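PDB 6J31: kcn28 from Kitasatospora, which belongs to the GT-B glycosyltransferase-like proteins, with two Rossmann-like domains, and holds (2E,2'E)-3,3'-(1,2-phenylene)di(prop-2-enoic acid) in its pocket. Local coordinates for residues H260-I265 and N280-N285. Sequence-based numbering, arbitrary orientation.
Sequences HLVLQI and NVEVHN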
loop_
_atom_site.group_PDB
_atom_site.type_symbol
_atom_site.label_atom_id
_atom_site.label_comp_id
_atom_site.label_asym_id
_atom_site.label_seq_id
_atom_site.Cartn_x
_atom_site.Cartn_y
_atom_site.Cartn_z
ATOM N N HIS A 260 -12.290 -0.096 25.745
ATOM C CA HIS A 260 -11.473 1.106 25.690
ATOM C C HIS A 260 -11.198 1.444 24.236
ATOM O O HIS A 260 -10.725 0.594 23.473
ATOM C CB HIS A 260 -10.158 0.960 26.454
ATOM C CG HIS A 260 -9.398 2.244 26.564
ATOM N ND1 HIS A 260 -9.723 3.223 27.478
ATOM C CD2 HIS A 260 -8.349 2.725 25.855
ATOM C CE1 HIS A 260 -8.897 4.244 27.339
ATOM N NE2 HIS A 260 -8.055 3.967 26.360
ATOM N N LEU A 261 -11.500 2.681 23.859
ATOM C CA LEU A 261 -11.338 3.155 22.493
ATOM C C LEU A 261 -10.050 3.956 22.370
ATOM O O LEU A 261 -9.812 4.884 23.150
ATOM C CB LEU A 261 -12.536 4.011 22.080
ATOM C CG LEU A 261 -12.359 4.969 20.901
ATOM C CD1 LEU A 261 -12.031 4.214 19.629
ATOM C CD2 LEU A 261 -13.618 5.793 20.715
ATOM N N VAL A 262 -9.222 3.588 21.397
ATOM C CA VAL A 262 -8.047 4.358 21.009
ATOM C C VAL A 262 -8.377 4.976 19.662
ATOM O O VAL A 262 -8.429 4.276 18.644
ATOM C CB VAL A 262 -6.781 3.495 20.923
ATOM C CG1 VAL A 262 -5.621 4.322 20.373
ATOM C CG2 VAL A 262 -6.436 2.899 22.277
ATOM N N LEU A 263 -8.603 6.280 19.651
ATOM C CA LEU A 263 -9.096 6.984 18.474
ATOM C C LEU A 263 -7.948 7.796 17.886
ATOM O O LEU A 263 -7.522 8.795 18.473
ATOM C CB LEU A 263 -10.282 7.873 18.851
ATOM C CG LEU A 263 -10.933 8.719 17.758
ATOM C CD1 LEU A 263 -11.072 7.929 16.472
ATOM C CD2 LEU A 263 -12.294 9.221 18.224
ATOM N N GLN A 264 -7.471 7.381 16.716
ATOM C CA GLN A 264 -6.406 8.088 16.016
ATOM C C GLN A 264 -7.069 8.959 14.956
ATOM O O GLN A 264 -7.658 8.449 14.000
ATOM C CB GLN A 264 -5.403 7.111 15.408
ATOM C CG GLN A 264 -4.078 7.757 15.041
ATOM C CD GLN A 264 -3.624 7.434 13.637
ATOM O OE1 GLN A 264 -2.499 6.973 13.432
ATOM N NE2 GLN A 264 -4.488 7.681 12.660
ATOM N N ILE A 265 -6.962 10.275 15.136
ATOM C CA ILE A 265 -7.686 11.252 14.331
ATOM C C ILE A 265 -6.861 11.823 13.189
ATOM O O ILE A 265 -7.431 12.484 12.306
ATOM C CB ILE A 265 -8.208 12.398 15.220
ATOM C CG1 ILE A 265 -7.053 12.948 16.051
ATOM C CG2 ILE A 265 -9.326 11.898 16.114
ATOM C CD1 ILE A 265 -7.454 14.006 16.993
ATOM N N ASN A 280 -13.791 6.557 28.637
ATOM C CA ASN A 280 -13.549 5.446 27.729
ATOM C C ASN A 280 -12.528 5.787 26.641
ATOM O O ASN A 280 -11.721 4.937 26.254
ATOM C CB ASN A 280 -14.869 4.996 27.105
ATOM C CG ASN A 280 -15.231 3.640 27.570
ATOM O OD1 ASN A 280 -14.644 3.164 28.538
ATOM N ND2 ASN A 280 -16.167 2.985 26.892
ATOM N N VAL A 281 -12.535 7.018 26.132
ATOM C CA VAL A 281 -11.835 7.355 24.897
ATOM C C VAL A 281 -10.494 8.009 25.208
ATOM O O VAL A 281 -10.388 8.839 26.119
ATOM C CB VAL A 281 -12.711 8.277 24.027
ATOM C CG1 VAL A 281 -12.033 8.562 22.679
ATOM C CG2 VAL A 281 -14.071 7.651 23.853
ATOM N N GLU A 282 -9.454 7.604 24.476
ATOM C CA GLU A 282 -8.177 8.302 24.486
ATOM C C GLU A 282 -7.880 8.615 23.031
ATOM O O GLU A 282 -8.030 7.749 22.162
ATOM C CB GLU A 282 -7.048 7.485 25.153
ATOM C CG GLU A 282 -6.325 6.489 24.268
ATOM C CD GLU A 282 -5.303 5.669 25.028
ATOM O OE1 GLU A 282 -5.618 5.183 26.134
ATOM O OE2 GLU A 282 -4.170 5.528 24.529
ATOM N N VAL A 283 -7.541 9.869 22.756
ATOM C CA VAL A 283 -7.402 10.363 21.393
ATOM C C VAL A 283 -5.944 10.697 21.128
ATOM O O VAL A 283 -5.241 11.200 22.011
ATOM C CB VAL A 283 -8.328 11.573 21.159
ATOM C CG1 VAL A 283 -8.048 12.209 19.831
ATOM C CG2 VAL A 283 -9.773 11.112 21.185
ATOM N N HIS A 284 -5.488 10.389 19.917
ATOM C CA HIS A 284 -4.134 10.687 19.480
ATOM C C HIS A 284 -4.180 11.186 18.047
ATOM O O HIS A 284 -5.110 10.889 17.295
ATOM C CB HIS A 284 -3.217 9.458 19.542
ATOM C CG HIS A 284 -3.129 8.823 20.893
ATOM N ND1 HIS A 284 -1.983 8.866 21.658
ATOM C CD2 HIS A 284 -4.034 8.113 21.607
ATOM C CE1 HIS A 284 -2.191 8.219 22.792
ATOM N NE2 HIS A 284 -3.427 7.752 22.785
ATOM N N ASN A 285 -3.156 11.954 17.674
ATOM C CA ASN A 285 -2.963 12.295 16.271
ATOM C C ASN A 285 -2.283 11.165 15.516
ATOM O O ASN A 285 -2.512 10.989 14.314
ATOM C CB ASN A 285 -2.143 13.575 16.162
ATOM C CG ASN A 285 -2.801 14.730 16.868
ATOM O OD1 ASN A 285 -3.826 15.240 16.419
ATOM N ND2 ASN A 285 -2.235 15.129 18.001
#
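Leu261 and Val281 lie side by side on the apolar face of two parallel strands, Leu261 CD2 resting 3.7 Å from Val281 CG2. Leu263 continues the row, its CB 4.0 Å from Val283 CG2. Ile265 closes it: with CG1 set between the backbone N and the carbonyl carbon (chi1 52°), its chain crosses Val283 at about a right angle and presses CD1 to 3.4 Å from Val283 CG1, tighter than usual carbon contact. Tyr246, Val250 and Phe253 of helix 243-253 cover this face. Backbone bonds follow the parallel pattern, Leu261 pairing with Asn280 and Glu282, Leu263 with Glu282 and His284; Leu263 N to Glu282 O is nearly straight (177°), whereas Leu261 N to Asn280 O is stretched to 3.3 Å. Strand 281-284 is the outermost of the six-stranded parallel sheet in the C-terminal Rossmann-like domain of this GT-B fold, and strand 259-264 separates it from strand 229-234. The other face is more polar and looser at the edge strand, where Glu282 and His284 are partly exposed; Val262 and Gln264 stay buried. Glu282 rises from the sheet, tilted toward strand 259-264; the His260 ring leans forward along its strand and its NE2 donates to Glu282 OE1 at 2.7 Å, ring and carboxylate planes 81° apart. OE2 accepts from His284 NE2 at 2.9 Å and also from Trp221 NE1, so three donors grip the carboxylate, which probably favours its charged form. Val262 CG2 lies alongside the Glu282 chain, 4.1 Å from CD, while CG1 approaches His284 CD2 at 4.3 Å.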